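Side-chain contacts in putative succinylglutamate desuccinylase / aspartoacylase (PDB 3FMC), which probably hydrolyses ester or amide bonds as a zinc-dependent member of the succinylglutamate desuccinylase/aspartoacylase family: residues H107-E112 against V135-R140; Q116-L121 against I127-A132. All coordinates share one frame; numbering follows the deposited sequence.

Interaction 1. Residues H107-E112 against V135-R140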
ATOM      1  N   HIS C 107      16.416  16.096 -23.039  1.00 22.22           N
ATOM      2  CA  HIS C 107      17.764  16.477 -23.406  1.00 25.78           C
ATOM      3  C   HIS C 107      17.946  17.985 -23.229  1.00 27.28           C
ATOM      4  O   HIS C 107      17.247  18.795 -23.804  1.00 32.43           O
ATOM      5  CB  HIS C 107      18.119  15.974 -24.792  1.00 25.00           C
ATOM      6  CG  HIS C 107      18.108  14.474 -24.887  1.00 22.61           C
ATOM      7  ND1 HIS C 107      19.100  13.681 -24.341  1.00 21.80           N
ATOM      8  CD2 HIS C 107      17.242  13.627 -25.491  1.00 20.34           C
ATOM      9  CE1 HIS C 107      18.839  12.411 -24.608  1.00 25.53           C
ATOM     10  NE2 HIS C 107      17.714  12.352 -25.302  1.00 20.09           N
ATOM     11  N   GLY C 108      18.886  18.343 -22.383  1.00 33.53           N
ATOM     12  CA  GLY C 108      19.137  19.742 -22.098  1.00 34.68           C
ATOM     13  C   GLY C 108      20.041  20.500 -23.058  1.00 34.03           C
ATOM     14  O   GLY C 108      20.040  21.728 -23.039  1.00 38.83           O
ATOM     15  N   PHE C 109      20.809  19.807 -23.895  1.00 29.33           N
ATOM     16  CA  PHE C 109      21.729  20.506 -24.786  1.00 28.48           C
ATOM     17  C   PHE C 109      21.040  21.522 -25.732  1.00 29.31           C
ATOM     18  O   PHE C 109      19.844  21.411 -26.093  1.00 26.08           O
ATOM     19  CB  PHE C 109      22.648  19.526 -25.513  1.00 27.97           C
ATOM     20  CG  PHE C 109      21.974  18.690 -26.541  1.00 25.92           C
ATOM     21  CD1 PHE C 109      21.351  17.487 -26.202  1.00 25.92           C
ATOM     22  CD2 PHE C 109      21.988  19.075 -27.869  1.00 25.16           C
ATOM     23  CE1 PHE C 109      20.751  16.732 -27.181  1.00 24.50           C
ATOM     24  CE2 PHE C 109      21.392  18.322 -28.832  1.00 25.10           C
ATOM     25  CZ  PHE C 109      20.773  17.165 -28.508  1.00 23.43           C
ATOM     26  N   ASN C 110      21.790  22.552 -26.096  1.00 28.97           N
ATOM     27  CA  ASN C 110      21.224  23.637 -26.907  1.00 26.70           C
ATOM     28  C   ASN C 110      21.169  23.175 -28.355  1.00 22.11           C
ATOM     29  O   ASN C 110      22.210  22.941 -28.977  1.00 23.31           O
ATOM     30  CB  ASN C 110      22.028  24.931 -26.714  1.00 26.49           C
ATOM     31  CG  ASN C 110      21.459  26.099 -27.507  1.00 34.96           C
ATOM     32  OD1 ASN C 110      21.084  25.955 -28.658  1.00 34.55           O
ATOM     33  ND2 ASN C 110      21.408  27.266 -26.886  1.00 40.93           N
ATOM     34  N   ILE C 111      19.949  23.012 -28.870  1.00 22.61           N
ATOM     35  CA  ILE C 111      19.739  22.467 -30.215  1.00 23.04           C
ATOM     36  C   ILE C 111      20.100  23.493 -31.297  1.00 23.42           C
ATOM     37  O   ILE C 111      20.624  23.128 -32.356  1.00 24.96           O
ATOM     38  CB  ILE C 111      18.295  21.877 -30.369  1.00 20.96           C
ATOM     39  CG1 ILE C 111      18.187  20.640 -29.481  1.00 24.04           C
ATOM     40  CG2 ILE C 111      17.996  21.510 -31.831  1.00 18.78           C
ATOM     41  CD1 ILE C 111      16.769  20.049 -29.299  1.00 24.43           C
ATOM     42  N   GLU C 112      19.833  24.754 -31.021  1.00 24.93           N
ATOM     43  CA  GLU C 112      20.245  25.816 -31.944  1.00 27.21           C
ATOM     44  C   GLU C 112      21.763  25.713 -32.164  1.00 27.22           C
ATOM     45  O   GLU C 112      22.209  25.644 -33.293  1.00 27.60           O
ATOM     46  CB  GLU C 112      19.810  27.202 -31.439  1.00 26.60           C
ATOM     47  CG  GLU C 112      20.278  28.374 -32.328  1.00 31.52           C
ATOM     48  CD  GLU C 112      19.859  28.221 -33.815  1.00 43.35           C
ATOM     49  OE1 GLU C 112      18.643  28.072 -34.075  1.00 49.28           O
ATOM     50  OE2 GLU C 112      20.752  28.259 -34.699  1.00 46.25           O
ATOM     51  N   VAL C 135      21.552   9.192 -28.168  1.00 18.81           N
ATOM     52  CA  VAL C 135      21.937   7.890 -27.623  1.00 18.90           C
ATOM     53  C   VAL C 135      23.100   8.087 -26.628  1.00 21.06           C
ATOM     54  O   VAL C 135      23.116   7.537 -25.505  1.00 19.83           O
ATOM     55  CB  VAL C 135      22.285   6.890 -28.732  1.00 18.29           C
ATOM     56  CG1 VAL C 135      22.946   5.610 -28.180  1.00 19.75           C
ATOM     57  CG2 VAL C 135      21.040   6.514 -29.530  1.00 15.27           C
ATOM     58  N   GLU C 136      24.032   8.942 -26.983  1.00 22.10           N
ATOM     59  CA  GLU C 136      25.167   9.193 -26.091  1.00 22.29           C
ATOM     60  C   GLU C 136      24.758   9.925 -24.825  1.00 20.57           C
ATOM     61  O   GLU C 136      25.338   9.702 -23.758  1.00 20.89           O
ATOM     62  CB  GLU C 136      26.285   9.972 -26.814  1.00 21.81           C
ATOM     63  CG  GLU C 136      27.488  10.320 -25.877  1.00 25.86           C
ATOM     64  CD  GLU C 136      28.102   9.100 -25.139  1.00 39.09           C
ATOM     65  OE1 GLU C 136      28.021   7.959 -25.652  1.00 39.20           O
ATOM     66  OE2 GLU C 136      28.676   9.300 -24.041  1.00 44.04           O
ATOM     67  N   GLU C 137      23.779  10.826 -24.942  1.00 17.80           N
ATOM     68  CA  GLU C 137      23.291  11.597 -23.810  1.00 18.20           C
ATOM     69  C   GLU C 137      22.612  10.707 -22.743  1.00 19.97           C
ATOM     70  O   GLU C 137      22.698  10.986 -21.527  1.00 20.07           O
ATOM     71  CB  GLU C 137      22.360  12.723 -24.280  1.00 21.04           C
ATOM     72  CG  GLU C 137      23.091  13.912 -24.884  1.00 21.28           C
ATOM     73  CD  GLU C 137      23.974  14.647 -23.885  1.00 24.92           C
ATOM     74  OE1 GLU C 137      23.461  15.363 -23.023  1.00 27.93           O
ATOM     75  OE2 GLU C 137      25.193  14.495 -23.964  1.00 34.41           O
ATOM     76  N   CYS C 138      21.954   9.646 -23.211  1.00 19.73           N
ATOM     77  CA  CYS C 138      21.319   8.663 -22.327  1.00 17.76           C
ATOM     78  C   CYS C 138      22.422   7.902 -21.556  1.00 19.10           C
ATOM     79  O   CYS C 138      22.303   7.673 -20.358  1.00 20.83           O
ATOM     80  CB  CYS C 138      20.477   7.660 -23.117  1.00 17.22           C
ATOM     81  SG  CYS C 138      18.945   8.373 -23.802  1.00 17.49           S
ATOM     82  N   ALA C 139      23.463   7.469 -22.273  1.00 18.66           N
ATOM     83  CA  ALA C 139      24.592   6.772 -21.672  1.00 16.93           C
ATOM     84  C   ALA C 139      25.256   7.660 -20.635  1.00 19.73           C
ATOM     85  O   ALA C 139      25.593   7.210 -19.558  1.00 21.89           O
ATOM     86  CB  ALA C 139      25.596   6.348 -22.753  1.00 19.68           C
ATOM     87  N   ARG C 140      25.460   8.928 -20.960  1.00 20.30           N
ATOM     88  CA  ARG C 140      26.094   9.852 -20.054  1.00 21.99           C
ATOM     89  C   ARG C 140      25.263  10.005 -18.771  1.00 22.95           C
ATOM     90  O   ARG C 140      25.797  10.081 -17.662  1.00 20.52           O
ATOM     91  CB  ARG C 140      26.276  11.206 -20.764  1.00 21.88           C
ATOM     92  CG  ARG C 140      26.863  12.303 -19.875  1.00 32.57           C
ATOM     93  CD  ARG C 140      27.260  13.569 -20.653  1.00 33.54           C
ATOM     94  NE  ARG C 140      26.130  14.451 -20.950  1.00 46.04           N
ATOM     95  CZ  ARG C 140      25.558  15.260 -20.065  1.00 48.46           C
ATOM     96  NH1 ARG C 140      25.968  15.297 -18.796  1.00 55.08           N
ATOM     97  NH2 ARG C 140      24.547  16.031 -20.444  1.00 53.53           N
TER
HETATM   98  O   HOH W   1      20.663  14.934 -22.078  1.00 30.41           O

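Interaction 2. Residues Q116-L121 against I127-A132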
ATOM      1  N   GLN C 116      23.795  24.649 -35.563  1.00 30.14           N
ATOM      2  CA  GLN C 116      24.830  25.479 -36.208  1.00 33.61           C
ATOM      3  C   GLN C 116      26.114  24.685 -36.437  1.00 33.48           C
ATOM      4  O   GLN C 116      26.705  24.752 -37.517  1.00 34.26           O
ATOM      5  CB  GLN C 116      25.076  26.789 -35.441  1.00 34.82           C
ATOM      6  CG  GLN C 116      23.856  27.763 -35.501  1.00 45.27           C
ATOM      7  CD  GLN C 116      23.385  28.099 -36.951  1.00 55.53           C
ATOM      8  OE1 GLN C 116      24.197  28.328 -37.855  1.00 68.44           O
ATOM      9  NE2 GLN C 116      22.076  28.128 -37.155  1.00 59.89           N
ATOM     10  N   GLU C 117      26.497  23.886 -35.451  1.00 34.14           N
ATOM     11  CA  GLU C 117      27.714  23.065 -35.537  1.00 34.35           C
ATOM     12  C   GLU C 117      27.655  21.891 -36.501  1.00 31.71           C
ATOM     13  O   GLU C 117      28.686  21.331 -36.847  1.00 32.44           O
ATOM     14  CB  GLU C 117      28.100  22.591 -34.136  1.00 35.31           C
ATOM     15  CG  GLU C 117      28.411  23.778 -33.215  1.00 41.60           C
ATOM     16  CD  GLU C 117      28.785  23.415 -31.789  1.00 42.73           C
ATOM     17  OE1 GLU C 117      28.540  22.261 -31.353  1.00 57.53           O
ATOM     18  OE2 GLU C 117      29.313  24.328 -31.098  1.00 55.49           O
ATOM     19  N   HIS C 118      26.457  21.500 -36.939  1.00 29.79           N
ATOM     20  CA  HIS C 118      26.317  20.397 -37.889  1.00 26.63           C
ATOM     21  C   HIS C 118      25.615  20.809 -39.189  1.00 23.89           C
ATOM     22  O   HIS C 118      25.400  19.972 -40.068  1.00 25.64           O
ATOM     23  CB  HIS C 118      25.506  19.264 -37.243  1.00 27.24           C
ATOM     24  CG  HIS C 118      26.132  18.707 -36.008  1.00 23.23           C
ATOM     25  ND1 HIS C 118      26.061  19.349 -34.793  1.00 24.45           N
ATOM     26  CD2 HIS C 118      26.849  17.573 -35.806  1.00 26.54           C
ATOM     27  CE1 HIS C 118      26.718  18.631 -33.890  1.00 31.69           C
ATOM     28  NE2 HIS C 118      27.202  17.549 -34.479  1.00 26.16           N
ATOM     29  N   SER C 119      25.274  22.092 -39.328  1.00 27.69           N
ATOM     30  CA  SER C 119      24.439  22.532 -40.469  1.00 32.29           C
ATOM     31  C   SER C 119      25.072  22.313 -41.847  1.00 33.72           C
ATOM     32  O   SER C 119      24.362  22.228 -42.845  1.00 34.49           O
ATOM     33  CB  SER C 119      23.991  23.988 -40.311  1.00 33.78           C
ATOM     34  OG  SER C 119      25.086  24.862 -40.270  1.00 34.05           O
ATOM     35  N   HIS C 120      26.397  22.195 -41.884  1.00 35.87           N
ATOM     36  CA  HIS C 120      27.129  21.945 -43.128  1.00 36.46           C
ATOM     37  C   HIS C 120      26.960  20.522 -43.625  1.00 37.65           C
ATOM     38  O   HIS C 120      27.293  20.221 -44.776  1.00 38.85           O
ATOM     39  CB  HIS C 120      28.603  22.196 -42.903  1.00 38.00           C
ATOM     40  CG  HIS C 120      29.225  21.258 -41.921  1.00 37.66           C
ATOM     41  ND1 HIS C 120      29.221  21.493 -40.563  1.00 36.00           N
ATOM     42  CD2 HIS C 120      29.858  20.076 -42.098  1.00 37.71           C
ATOM     43  CE1 HIS C 120      29.835  20.496 -39.949  1.00 32.79           C
ATOM     44  NE2 HIS C 120      30.237  19.628 -40.859  1.00 38.43           N
ATOM     45  N   LEU C 121      26.454  19.639 -42.768  1.00 35.65           N
ATOM     46  CA  LEU C 121      26.220  18.243 -43.135  1.00 32.88           C
ATOM     47  C   LEU C 121      24.979  18.091 -43.970  1.00 32.14           C
ATOM     48  O   LEU C 121      24.050  18.873 -43.841  1.00 34.11           O
ATOM     49  CB  LEU C 121      26.062  17.381 -41.872  1.00 34.59           C
ATOM     50  CG  LEU C 121      27.277  17.333 -40.950  1.00 36.09           C
ATOM     51  CD1 LEU C 121      26.964  16.491 -39.715  1.00 39.50           C
ATOM     52  CD2 LEU C 121      28.434  16.740 -41.725  1.00 33.22           C
ATOM     53  N   ILE C 127      21.165  13.821 -39.500  1.00 23.14           N
ATOM     54  CA  ILE C 127      20.200  12.973 -38.783  1.00 24.05           C
ATOM     55  C   ILE C 127      20.905  11.852 -38.021  1.00 23.70           C
ATOM     56  O   ILE C 127      20.601  11.577 -36.856  1.00 25.62           O
ATOM     57  CB  ILE C 127      19.104  12.425 -39.766  1.00 22.71           C
ATOM     58  CG1 ILE C 127      18.252  13.581 -40.279  1.00 26.39           C
ATOM     59  CG2 ILE C 127      18.187  11.348 -39.098  1.00 20.19           C
ATOM     60  CD1 ILE C 127      17.359  13.147 -41.458  1.00 27.57           C
ATOM     61  N   THR C 128      21.850  11.201 -38.670  1.00 23.44           N
ATOM     62  CA  THR C 128      22.624  10.150 -38.027  1.00 26.36           C
ATOM     63  C   THR C 128      23.391  10.725 -36.836  1.00 25.15           C
ATOM     64  O   THR C 128      23.458  10.109 -35.771  1.00 22.11           O
ATOM     65  CB  THR C 128      23.577   9.487 -39.064  1.00 25.86           C
ATOM     66  OG1 THR C 128      22.776   8.838 -40.054  1.00 24.77           O
ATOM     67  CG2 THR C 128      24.510   8.467 -38.418  1.00 24.77           C
ATOM     68  N   ALA C 129      23.947  11.918 -37.011  1.00 23.93           N
ATOM     69  CA  ALA C 129      24.722  12.566 -35.951  1.00 24.51           C
ATOM     70  C   ALA C 129      23.828  12.921 -34.753  1.00 23.57           C
ATOM     71  O   ALA C 129      24.243  12.796 -33.592  1.00 22.87           O
ATOM     72  CB  ALA C 129      25.408  13.815 -36.487  1.00 22.83           C
ATOM     73  N   PHE C 130      22.609  13.383 -35.040  1.00 20.75           N
ATOM     74  CA  PHE C 130      21.679  13.807 -34.003  1.00 22.43           C
ATOM     75  C   PHE C 130      21.259  12.610 -33.175  1.00 21.49           C
ATOM     76  O   PHE C 130      21.252  12.700 -31.947  1.00 21.78           O
ATOM     77  CB  PHE C 130      20.460  14.533 -34.587  1.00 20.98           C
ATOM     78  CG  PHE C 130      19.650  15.292 -33.573  1.00 17.89           C
ATOM     79  CD1 PHE C 130      20.136  16.455 -32.998  1.00 21.24           C
ATOM     80  CD2 PHE C 130      18.372  14.869 -33.221  1.00 17.94           C
ATOM     81  CE1 PHE C 130      19.379  17.167 -32.077  1.00 18.06           C
ATOM     82  CE2 PHE C 130      17.623  15.581 -32.339  1.00 17.89           C
ATOM     83  CZ  PHE C 130      18.137  16.738 -31.755  1.00 18.59           C
ATOM     84  N   ARG C 131      20.945  11.517 -33.851  1.00 22.55           N
ATOM     85  CA  ARG C 131      20.557  10.291 -33.207  1.00 22.16           C
ATOM     86  C   ARG C 131      21.679   9.829 -32.291  1.00 24.01           C
ATOM     87  O   ARG C 131      21.427   9.418 -31.175  1.00 24.04           O
ATOM     88  CB  ARG C 131      20.253   9.193 -34.217  1.00 23.37           C
ATOM     89  CG  ARG C 131      19.640   7.943 -33.570  1.00 21.55           C
ATOM     90  CD  ARG C 131      19.137   6.916 -34.558  1.00 23.97           C
ATOM     91  NE  ARG C 131      18.638   7.540 -35.772  1.00 35.66           N
ATOM     92  CZ  ARG C 131      17.394   7.951 -36.026  1.00 31.51           C
ATOM     93  NH1 ARG C 131      16.402   7.811 -35.161  1.00 29.42           N
ATOM     94  NH2 ARG C 131      17.154   8.520 -37.198  1.00 29.63           N
ATOM     95  N   ALA C 132      22.916   9.896 -32.777  1.00 20.52           N
ATOM     96  CA  ALA C 132      24.066   9.469 -31.989  1.00 20.57           C
ATOM     97  C   ALA C 132      24.217  10.316 -30.741  1.00 20.23           C
ATOM     98  O   ALA C 132      24.531   9.785 -29.671  1.00 20.20           O
ATOM     99  CB  ALA C 132      25.364   9.479 -32.857  1.00 18.27           C
TER

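Interaction 1. Residues H107-E112 against V135-R140
H107 and F109, on the loop leading into helix 111-118, meet E137 and C138 of helix 123-142 through van der Waals contact and one water. Within the catalytic domain this packs the loop on one flank of helix 123-142, while C138 also touches helix 150-163. The H107 ring lies against the aliphatic part of E137, with ND1 3.4 Å from E137 CB and CE1 nearly as near; the two side chains run past each other in opposite directions. Beside them, F109 CD1 comes to 4.2 Å from E137 CG, the ring turned steeply (75°) against the carboxylate plane. C138 SG sits at the ring edge of H107, 4.1 Å from CE1.

No direct hydrogen bond crosses the contact; a water does. It lies 3.0 Å from H107 ND1 and donates to E137 OE1, while H107 NE2 is hydrogen-bonded to H163 of helix 150-163. Within helix 123-142, R140 grips the E137 carboxylate side-on: NH2 reaches OE1 at 2.9 Å on its syn side, and NE approaches OE2 from above the carboxylate plane in a nearly straight bond (174°). The bend of E137 at chi2 (-65°) turns its carboxylate back to R140, leaving CB and CG against the rings. With an alanine in place of E137, R140 would probably lose its anionic mate, the water its acceptor and F109 CD1 the CG it packs on. The H107 imidazole is thus held at both nitrogens, and salt bridge and water together would be expected to limit rotation of the E137 carboxylate.

Interaction 2. Residues Q116-L121 against I127-A132
A129 CB, pointing from helix 123-142 toward segment 116-121, is where H118 and L121 both converge. H118 brings CD2 to 4.1 Å from the methyl, the ring meeting it obliquely. L121 adds the tip of one branch, CD1, at 4.5 Å from the same CB. With CG of H118 anti to its carbonyl carbon (chi1 -60°), the imidazole extends toward A129, while ND1, on the other side of the ring from CD2, is hydrogen-bonded to the backbone oxygen of W114. The ring also stacks on that of W114, which further limits how it can turn.

The two segments belong to consecutive helices of the catalytic domain, joined by a short connection that contains a type I beta turn: the turn runs from H118 to L121, and helix 123-142 follows within a few residues. L121 N closes the turn on H118 O at 2.9 Å, and this brings both side chains that touch A129 into one short piece of chain. S119 OG donates to Q116 O at 3.2 Å, tilted 33° from the carbonyl plane, and so ties the turn back to the residues before it.

Against this small cluster round one methyl, the outer side is looser and more polar. H120 is exposed; one face of its ring carries L121 CG, 3.7 Å above the plane and offset toward the rim. On the second helix, T128 is likewise exposed, and its OG1 hydrogen-bonds to D124 O and to a glycerol probably left from crystallisation.

Both contacts set helix 111-118 and its flanking loops against helix 123-142: interaction 1 uses the loop before it, interaction 2 H118 and the turn, nested along the chain inside the loop closed by interaction 1. Their centres are about 13 Å apart, and F109 CZ of the first lies 3.8 Å from F130 CE1 of the second, so aromatic packing bridges them. Interaction 1 is partly buried, includes the buried C138 and combines ring contacts with a water bridge and a salt bridge within the second helix. Interaction 2 is a surface contact with less than half the buried area, at the connection between the helices; it relies on van der Waals touches to one methyl, with its hydrogen bonds made within or beside the turn.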